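Local atomic coordinates of CheC, inhibitor of MCP methylation / FliN fusion protein (Thermotoga maritima, PDB entry 4HYN), a protein that acts in the flagellar rotor as FliY and, as a member of the CheC phosphatase family, probably dephosphorylates the chemotaxis response regulator CheY. Residues K80-I85 and I104-V109; V63-G68 and A185-K190; K48-D53 and K160-V165. All blocks are in the same frame, centred on the assembly; numbering follows the deposited sequence.

Overall arrangement
Contacts 2 and 3 each use a strand of one six-stranded antiparallel sheet, while contact 1 joins two helices beside it, 79-89 and 103-128. The centre of contact 1 lies about 27 Å from that of contact 2 and about 25 Å from that of contact 3. Contacts 2 and 3 are neighbours, with centres about 16 Å apart: helix 185-200, used by contact 2, begins beside strand 161-171, used by contact 3, where Ala185 N lies 3.1 Å from Asp161 O. In the sequence contact 1 is nested within the spans closed by the other two, whose segments alternate. The first and last thirds of the chain are thereby brought together, with helices 79-89 and 103-128 between them in sequence, within the CheC-like domain.

Contact 1 of 3, residues K80-I85 and I104-V109; sequences KLVAVI and IKLSAV
Val109 supplies the bump of this helix pair, and Val82 and Ile85, one turn apart on the other helix, border the hollow that receives it. Methyl CG2 is the branch of Val109 that makes its contacts: it rests 3.4 Å from Val82 O, 3.7 Å from Val82 CG1 and 4.2 Å from Ile85 CG2. With chi1 of Val109 at 178°, CG1 takes the position opposite the backbone N and CG2 stays beside that N, pushed forward into the facing helix. Val82 and Ile85 each meet Val109 at about a right angle, so the side chains cross rather than run alongside. The helices themselves pass almost perpendicularly, at 81°, with segment axes 9.2 Å apart, consistent with a patch limited to a few side chains. Beta-branched Val and Ile suit it, since they are stiff, apolar and broad close to the backbone. Leu106 reaches the border of the patch from farther back, its CD1 lying 4.5 Å from Val82 CG1. At the more open margin, the long arm of Lys105 brings its charged amine to a water, 2.9 Å from NZ, and this water donates to Ala83 O at 2.7 Å. One bridge thus ties the second helix to a backbone carbonyl of the first, while Glu100 O gives the same amine another partner. Ala86 adds a further wall beside Val109. Beyond the pair, helix 79-89 follows directly on strand 71-78 and turns Leu81 and Ile85 onto Met169 of strand 161-171, with Leu81 also on Phe179 of strand 177-184.

Contact 2 of 3, residues V63-G68 and A185-K190; sequences VEYTEG and ADLVKK
Tyr65, near the end of strand 57-66, next to the outermost strand 133-143, meets Leu187 of helix 185-200 through one side of its ring. Methyl CD2 of Leu187 comes up at the ring edge, close to the ring plane, 3.8 Å from Tyr65 CD1 and 3.9 Å from Tyr65 CE1. The two side chains cross at about a right angle. A chi1 of -81° sets the Tyr65 ring beside its own backbone N, and its CD1–CE1 edge lies against the leucine. Both residues are buried, which suits a flat ring and a branched aliphatic chain that can settle against its rim. A second, looser touch lies where the strand has ended: Gly68 O is 4.3 Å from Lys190 CD, a methylene of the lysine arm and not its amine. Gly68 has phi 115° and psi -55°, angles at which a beta carbon would press on the carbonyl O of Glu67, so the smallest residue fits this turn. Just before it, Thr66 OG1 donates over 2.9 Å to Glu67 OE1, which accepts with its anti lone pair, the one facing away from the other carboxylate oxygen.

Farther out, Tyr194 forms a cation-pi contact with Lys190 and a weak hydrogen bond to Gly68 O, while Ser184 OG bonds to Leu187 N in the first helical turn. Ile132, in a loop, and Ile134, on strand 133-143, pack on Tyr65. The arrangement is that of an alpha/beta domain: helix 185-200, which follows strand 177-184, packs against another part of the same antiparallel sheet, at strand 57-66, here within a CheC-like fold.

Contact 3 of 3, residues K48-D53 and K160-V165; sequences KNVKSD and KDVAVV
Next to Val50, the residue that packs on Val162, Asn49 O accepts two bonds from Ser52: one from OG at 2.7 Å and a weak one from the backbone N. In the antiparallel sheet of this CheC-like domain, the loop 48-53 connects strands 35-46 and 57-66 and is laid over strand 161-171. The Ser52 hydroxyl approaches at a C=O...O angle of 131°, tilted 25° from the carbonyl plane. Serine suits the place because its short arm can fold back on a carbonyl three residues earlier. Asp53 N also donates to Val50 O over 2.9 Å.

Val50 faces the sheet, and its CG2 meets Val162 CG1 at 3.6 Å, the two side chains crossing at about a right angle. A chi1 of 174° puts CG1 of Val50 opposite the backbone N and leaves CG2, beside that N, as the branch turned to Val162. Valines fit both sides, being compact and apolar where the contact is buried; Phe151 and Val154 help cover it. Ala163, between Val162 and Val164, points to the other face, where it meets Val188. At the margin, Asp53 OD1 lies 4.3 Å from methyl CG2 of Val164.

Contact 1 of 3, residues K80-I85 and I104-V109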
loop_
_atom_site.group_PDB
_atom_site.type_symbol
_atom_site.label_atom_id
_atom_site.label_comp_id
_atom_site.label_asym_id
_atom_site.label_seq_id
_atom_site.Cartn_x
_atom_site.Cartn_y
_atom_site.Cartn_z
ATOM N N LYS A 80 -7.557 -11.626 7.496
ATOM C CA LYS A 80 -7.620 -11.278 8.908
ATOM C C LYS A 80 -7.506 -9.792 9.170
ATOM O O LYS A 80 -8.236 -9.264 10.002
ATOM C CB LYS A 80 -6.573 -12.040 9.723
ATOM C CG LYS A 80 -6.848 -13.526 9.776
ATOM C CD LYS A 80 -6.167 -14.202 10.954
ATOM C CE LYS A 80 -6.681 -15.635 11.117
ATOM N NZ LYS A 80 -8.183 -15.686 11.182
ATOM N N LEU A 81 -6.606 -9.116 8.459
ATOM C CA LEU A 81 -6.423 -7.677 8.630
ATOM C C LEU A 81 -7.665 -6.945 8.126
ATOM O O LEU A 81 -8.179 -6.041 8.781
ATOM C CB LEU A 81 -5.184 -7.191 7.872
ATOM C CG LEU A 81 -4.916 -5.681 7.887
ATOM C CD1 LEU A 81 -4.749 -5.198 9.329
ATOM C CD2 LEU A 81 -3.674 -5.352 7.057
ATOM N N VAL A 82 -8.168 -7.390 6.982
ATOM C CA VAL A 82 -9.349 -6.803 6.378
ATOM C C VAL A 82 -10.534 -6.880 7.341
ATOM O O VAL A 82 -11.282 -5.910 7.493
ATOM C CB VAL A 82 -9.702 -7.537 5.070
ATOM C CG1 VAL A 82 -10.991 -6.980 4.462
ATOM C CG2 VAL A 82 -8.551 -7.431 4.096
ATOM N N ALA A 83 -10.676 -8.027 8.007
ATOM C CA ALA A 83 -11.770 -8.249 8.954
ATOM C C ALA A 83 -11.637 -7.372 10.204
ATOM O O ALA A 83 -12.639 -6.903 10.750
ATOM C CB ALA A 83 -11.850 -9.735 9.332
ATOM N N VAL A 84 -10.402 -7.165 10.655
ATOM C CA VAL A 84 -10.131 -6.331 11.820
ATOM C C VAL A 84 -10.483 -4.881 11.518
ATOM O O VAL A 84 -11.115 -4.209 12.332
ATOM C CB VAL A 84 -8.641 -6.399 12.230
ATOM C CG1 VAL A 84 -8.296 -5.268 13.196
ATOM C CG2 VAL A 84 -8.339 -7.743 12.859
ATOM N N ILE A 85 -10.093 -4.414 10.338
ATOM C CA ILE A 85 -10.365 -3.042 9.936
ATOM C C ILE A 85 -11.854 -2.804 9.692
ATOM O O ILE A 85 -12.398 -1.785 10.115
ATOM C CB ILE A 85 -9.510 -2.647 8.707
ATOM C CG1 ILE A 85 -8.055 -2.444 9.151
ATOM C CG2 ILE A 85 -10.059 -1.389 8.038
ATOM C CD1 ILE A 85 -7.076 -2.296 8.018
ATOM N N ILE A 104 -20.572 -5.884 2.561
ATOM C CA ILE A 104 -20.708 -4.828 3.563
ATOM C C ILE A 104 -19.375 -4.525 4.257
ATOM O O ILE A 104 -19.028 -3.362 4.478
ATOM C CB ILE A 104 -21.797 -5.189 4.594
ATOM C CG1 ILE A 104 -23.152 -5.290 3.879
ATOM C CG2 ILE A 104 -21.843 -4.147 5.719
ATOM C CD1 ILE A 104 -24.226 -5.989 4.668
ATOM N N LYS A 105 -18.632 -5.574 4.591
ATOM C CA LYS A 105 -17.333 -5.420 5.227
ATOM C C LYS A 105 -16.377 -4.815 4.209
ATOM O O LYS A 105 -15.615 -3.902 4.520
ATOM C CB LYS A 105 -16.791 -6.778 5.679
ATOM C CG LYS A 105 -17.549 -7.432 6.821
ATOM C CD LYS A 105 -16.775 -8.640 7.323
ATOM C CE LYS A 105 -17.420 -9.267 8.545
ATOM N NZ LYS A 105 -16.516 -10.282 9.154
ATOM N N LEU A 106 -16.420 -5.347 2.990
ATOM C CA LEU A 106 -15.573 -4.872 1.902
ATOM C C LEU A 106 -15.878 -3.418 1.583
ATOM O O LEU A 106 -15.007 -2.674 1.122
ATOM C CB LEU A 106 -15.776 -5.735 0.660
ATOM C CG LEU A 106 -14.723 -6.808 0.379
ATOM C CD1 LEU A 106 -14.381 -7.584 1.631
ATOM C CD2 LEU A 106 -15.244 -7.734 -0.709
ATOM N N SER A 107 -17.121 -3.021 1.834
ATOM C CA SER A 107 -17.546 -1.652 1.598
ATOM C C SER A 107 -16.948 -0.731 2.665
ATOM O O SER A 107 -16.599 0.419 2.376
ATOM C CB SER A 107 -19.071 -1.559 1.611
ATOM O OG SER A 107 -19.501 -0.246 1.291
ATOM N N ALA A 108 -16.811 -1.247 3.885
ATOM C CA ALA A 108 -16.251 -0.475 4.991
ATOM C C ALA A 108 -14.734 -0.331 4.880
ATOM O O ALA A 108 -14.176 0.679 5.300
ATOM C CB ALA A 108 -16.621 -1.103 6.319
ATOM N N VAL A 109 -14.066 -1.349 4.348
ATOM C CA VAL A 109 -12.621 -1.283 4.185
ATOM C C VAL A 109 -12.299 -0.375 3.002
ATOM O O VAL A 109 -11.278 0.306 2.992
ATOM C CB VAL A 109 -11.995 -2.680 3.981
ATOM C CG1 VAL A 109 -10.486 -2.569 3.777
ATOM C CG2 VAL A 109 -12.269 -3.541 5.189
HETATM O O HOH W 1 -14.946 -8.296 10.588
#

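Contact 2 of 3, residues V63-G68 and A185-K190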
loop_
_atom_site.group_PDB
_atom_site.type_symbol
_atom_site.label_atom_id
_atom_site.label_comp_id
_atom_site.label_asym_id
_atom_site.label_seq_id
_atom_site.Cartn_x
_atom_site.Cartn_y
_atom_site.Cartn_z
ATOM N N VAL A 63 -4.814 1.558 -6.887
ATOM C CA VAL A 63 -5.116 2.922 -7.245
ATOM C C VAL A 63 -4.233 3.310 -8.444
ATOM O O VAL A 63 -3.080 2.881 -8.560
ATOM C CB VAL A 63 -4.898 3.836 -6.002
ATOM C CG1 VAL A 63 -3.655 4.699 -6.137
ATOM C CG2 VAL A 63 -6.146 4.645 -5.718
ATOM N N GLU A 64 -4.809 4.055 -9.376
ATOM C CA GLU A 64 -4.080 4.479 -10.561
ATOM C C GLU A 64 -3.591 5.913 -10.397
ATOM O O GLU A 64 -4.367 6.807 -10.056
ATOM C CB GLU A 64 -4.983 4.373 -11.785
ATOM C CG GLU A 64 -4.267 4.470 -13.112
ATOM C CD GLU A 64 -3.533 3.198 -13.467
ATOM O OE1 GLU A 64 -2.342 3.284 -13.855
ATOM O OE2 GLU A 64 -4.159 2.116 -13.367
ATOM N N TYR A 65 -2.295 6.117 -10.616
ATOM C CA TYR A 65 -1.686 7.442 -10.513
ATOM C C TYR A 65 -1.778 8.218 -11.819
ATOM O O TYR A 65 -1.507 7.681 -12.892
ATOM C CB TYR A 65 -0.220 7.333 -10.097
ATOM C CG TYR A 65 0.005 7.132 -8.616
ATOM C CD1 TYR A 65 1.045 6.327 -8.160
ATOM C CD2 TYR A 65 -0.792 7.772 -7.673
ATOM C CE1 TYR A 65 1.291 6.164 -6.805
ATOM C CE2 TYR A 65 -0.554 7.615 -6.310
ATOM C CZ TYR A 65 0.491 6.808 -5.886
ATOM O OH TYR A 65 0.732 6.630 -4.542
ATOM N N THR A 66 -2.132 9.495 -11.718
ATOM C CA THR A 66 -2.258 10.358 -12.886
ATOM C C THR A 66 -1.586 11.723 -12.671
ATOM O O THR A 66 -1.545 12.228 -11.548
ATOM C CB THR A 66 -3.758 10.514 -13.314
ATOM O OG1 THR A 66 -3.926 11.701 -14.099
ATOM C CG2 THR A 66 -4.683 10.556 -12.106
ATOM N N GLU A 67 -1.051 12.287 -13.759
ATOM C CA GLU A 67 -0.348 13.581 -13.782
ATOM C C GLU A 67 0.615 13.806 -12.623
ATOM O O GLU A 67 0.207 14.106 -11.505
ATOM C CB GLU A 67 -1.331 14.751 -13.910
ATOM C CG GLU A 67 -2.355 14.872 -12.803
ATOM C CD GLU A 67 -3.697 15.343 -13.323
ATOM O OE1 GLU A 67 -4.552 14.482 -13.637
ATOM O OE2 GLU A 67 -3.897 16.573 -13.421
ATOM N N GLY A 68 1.904 13.708 -12.913
ATOM C CA GLY A 68 2.905 13.861 -11.871
ATOM C C GLY A 68 3.558 12.502 -11.788
ATOM O O GLY A 68 4.776 12.373 -11.906
ATOM N N ALA A 185 9.322 -0.429 -10.526
ATOM C CA ALA A 185 10.620 0.191 -10.324
ATOM C C ALA A 185 10.661 1.455 -11.199
ATOM O O ALA A 185 11.402 2.404 -10.917
ATOM C CB ALA A 185 11.716 -0.772 -10.706
ATOM N N ASP A 186 9.847 1.461 -12.251
ATOM C CA ASP A 186 9.748 2.606 -13.155
ATOM C C ASP A 186 9.249 3.822 -12.384
ATOM O O ASP A 186 9.778 4.919 -12.533
ATOM C CB ASP A 186 8.755 2.312 -14.273
ATOM C CG ASP A 186 9.422 2.069 -15.596
ATOM O OD1 ASP A 186 9.007 2.731 -16.573
ATOM O OD2 ASP A 186 10.338 1.217 -15.670
ATOM N N LEU A 187 8.201 3.608 -11.591
ATOM C CA LEU A 187 7.608 4.652 -10.771
ATOM C C LEU A 187 8.587 5.129 -9.686
ATOM O O LEU A 187 8.654 6.318 -9.393
ATOM C CB LEU A 187 6.346 4.120 -10.102
ATOM C CG LEU A 187 5.351 5.189 -9.661
ATOM C CD1 LEU A 187 4.489 5.577 -10.859
ATOM C CD2 LEU A 187 4.485 4.664 -8.538
ATOM N N VAL A 188 9.329 4.192 -9.092
ATOM C CA VAL A 188 10.308 4.504 -8.051
ATOM C C VAL A 188 11.404 5.425 -8.594
ATOM O O VAL A 188 11.772 6.409 -7.942
ATOM C CB VAL A 188 10.944 3.217 -7.477
ATOM C CG1 VAL A 188 12.136 3.551 -6.581
ATOM C CG2 VAL A 188 9.910 2.444 -6.699
ATOM N N LYS A 189 11.903 5.107 -9.790
ATOM C CA LYS A 189 12.946 5.906 -10.446
ATOM C C LYS A 189 12.410 7.315 -10.718
ATOM O O LYS A 189 13.129 8.307 -10.593
ATOM C CB LYS A 189 13.370 5.256 -11.774
ATOM C CG LYS A 189 14.601 5.896 -12.401
ATOM C CD LYS A 189 14.429 6.243 -13.883
ATOM C CE LYS A 189 14.816 5.079 -14.791
ATOM N NZ LYS A 189 14.776 5.442 -16.243
ATOM N N LYS A 190 11.134 7.385 -11.079
ATOM C CA LYS A 190 10.474 8.650 -11.369
ATOM C C LYS A 190 10.362 9.478 -10.082
ATOM O O LYS A 190 10.618 10.680 -10.091
ATOM C CB LYS A 190 9.090 8.393 -11.965
ATOM C CG LYS A 190 8.704 9.315 -13.103
ATOM C CD LYS A 190 8.709 10.775 -12.682
ATOM C CE LYS A 190 9.880 11.514 -13.312
ATOM N NZ LYS A 190 10.179 12.818 -12.647
#

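Contact 3 of 3, residues K48-D53 and K160-V165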
loop_
_atom_site.group_PDB
_atom_site.type_symbol
_atom_site.label_atom_id
_atom_site.label_comp_id
_atom_site.label_asym_id
_atom_site.label_seq_id
_atom_site.Cartn_x
_atom_site.Cartn_y
_atom_site.Cartn_z
ATOM N N LYS A 48 7.342 -11.309 -12.601
ATOM C CA LYS A 48 6.903 -12.697 -12.691
ATOM C C LYS A 48 6.915 -13.450 -11.370
ATOM O O LYS A 48 6.245 -14.473 -11.244
ATOM C CB LYS A 48 7.726 -13.479 -13.723
ATOM C CG LYS A 48 9.159 -13.775 -13.294
ATOM C CD LYS A 48 9.883 -14.632 -14.322
ATOM C CE LYS A 48 11.335 -14.846 -13.921
ATOM N NZ LYS A 48 12.125 -15.549 -14.980
ATOM N N ASN A 49 7.663 -12.951 -10.388
ATOM C CA ASN A 49 7.741 -13.621 -9.094
ATOM C C ASN A 49 6.867 -13.034 -7.996
ATOM O O ASN A 49 6.774 -13.619 -6.917
ATOM C CB ASN A 49 9.187 -13.679 -8.590
ATOM C CG ASN A 49 10.103 -14.521 -9.481
ATOM O OD1 ASN A 49 11.286 -14.205 -9.632
ATOM N ND2 ASN A 49 9.567 -15.594 -10.061
ATOM N N VAL A 50 6.213 -11.904 -8.256
ATOM C CA VAL A 50 5.385 -11.271 -7.227
ATOM C C VAL A 50 4.275 -12.154 -6.653
ATOM O O VAL A 50 4.159 -12.289 -5.430
ATOM C CB VAL A 50 4.786 -9.938 -7.714
ATOM C CG1 VAL A 50 3.823 -9.376 -6.678
ATOM C CG2 VAL A 50 5.894 -8.944 -7.969
ATOM N N LYS A 51 3.478 -12.767 -7.526
ATOM C CA LYS A 51 2.389 -13.625 -7.076
ATOM C C LYS A 51 2.841 -14.721 -6.106
ATOM O O LYS A 51 2.146 -15.011 -5.125
ATOM C CB LYS A 51 1.658 -14.257 -8.265
ATOM C CG LYS A 51 0.399 -14.998 -7.862
ATOM C CD LYS A 51 -0.122 -15.881 -8.978
ATOM C CE LYS A 51 -1.353 -16.663 -8.524
ATOM N NZ LYS A 51 -1.783 -17.690 -9.509
ATOM N N SER A 52 4.008 -15.312 -6.358
ATOM C CA SER A 52 4.514 -16.377 -5.492
ATOM C C SER A 52 4.911 -15.894 -4.093
ATOM O O SER A 52 5.203 -16.710 -3.216
ATOM C CB SER A 52 5.689 -17.105 -6.150
ATOM O OG SER A 52 6.794 -16.228 -6.338
ATOM N N ASP A 53 4.951 -14.576 -3.891
ATOM C CA ASP A 53 5.297 -14.007 -2.591
ATOM C C ASP A 53 4.130 -14.065 -1.617
ATOM O O ASP A 53 4.330 -13.992 -0.406
ATOM C CB ASP A 53 5.718 -12.545 -2.722
ATOM C CG ASP A 53 7.119 -12.376 -3.252
ATOM O OD1 ASP A 53 7.442 -11.231 -3.633
ATOM O OD2 ASP A 53 7.898 -13.359 -3.275
ATOM N N LYS A 160 10.363 -7.118 -16.017
ATOM C CA LYS A 160 10.580 -5.777 -15.481
ATOM C C LYS A 160 10.406 -5.812 -13.968
ATOM O O LYS A 160 9.567 -6.545 -13.440
ATOM C CB LYS A 160 9.650 -4.751 -16.137
ATOM C CG LYS A 160 9.987 -4.503 -17.594
ATOM C CD LYS A 160 8.878 -3.797 -18.353
ATOM C CE LYS A 160 9.070 -2.294 -18.371
ATOM N NZ LYS A 160 8.202 -1.629 -19.397
ATOM N N ASP A 161 11.217 -5.030 -13.269
ATOM C CA ASP A 161 11.166 -5.016 -11.817
ATOM C C ASP A 161 10.102 -4.195 -11.112
ATOM O O ASP A 161 9.492 -3.267 -11.665
ATOM C CB ASP A 161 12.555 -4.757 -11.228
ATOM C CG ASP A 161 13.496 -5.961 -11.392
ATOM O OD1 ASP A 161 13.175 -6.890 -12.165
ATOM O OD2 ASP A 161 14.562 -5.983 -10.746
ATOM N N VAL A 162 9.916 -4.561 -9.855
ATOM C CA VAL A 162 8.935 -3.966 -8.992
ATOM C C VAL A 162 9.521 -3.863 -7.582
ATOM O O VAL A 162 10.551 -4.480 -7.274
ATOM C CB VAL A 162 7.691 -4.885 -8.989
ATOM C CG1 VAL A 162 7.688 -5.805 -7.782
ATOM C CG2 VAL A 162 6.424 -4.089 -9.111
ATOM N N ALA A 163 8.892 -3.046 -6.743
ATOM C CA ALA A 163 9.315 -2.897 -5.359
ATOM C C ALA A 163 8.167 -3.356 -4.472
ATOM O O ALA A 163 7.015 -2.932 -4.651
ATOM C CB ALA A 163 9.667 -1.461 -5.050
ATOM N N VAL A 164 8.475 -4.280 -3.565
ATOM C CA VAL A 164 7.489 -4.795 -2.631
ATOM C C VAL A 164 7.842 -4.184 -1.285
ATOM O O VAL A 164 8.895 -4.464 -0.714
ATOM C CB VAL A 164 7.489 -6.346 -2.578
ATOM C CG1 VAL A 164 6.505 -6.845 -1.527
ATOM C CG2 VAL A 164 7.109 -6.923 -3.947
ATOM N N VAL A 165 6.981 -3.285 -0.825
ATOM C CA VAL A 165 7.184 -2.592 0.439
ATOM C C VAL A 165 6.342 -3.164 1.574
ATOM O O VAL A 165 5.126 -3.332 1.438
ATOM C CB VAL A 165 6.858 -1.092 0.289
ATOM C CG1 VAL A 165 7.323 -0.329 1.519
ATOM C CG2 VAL A 165 7.492 -0.529 -1.001
#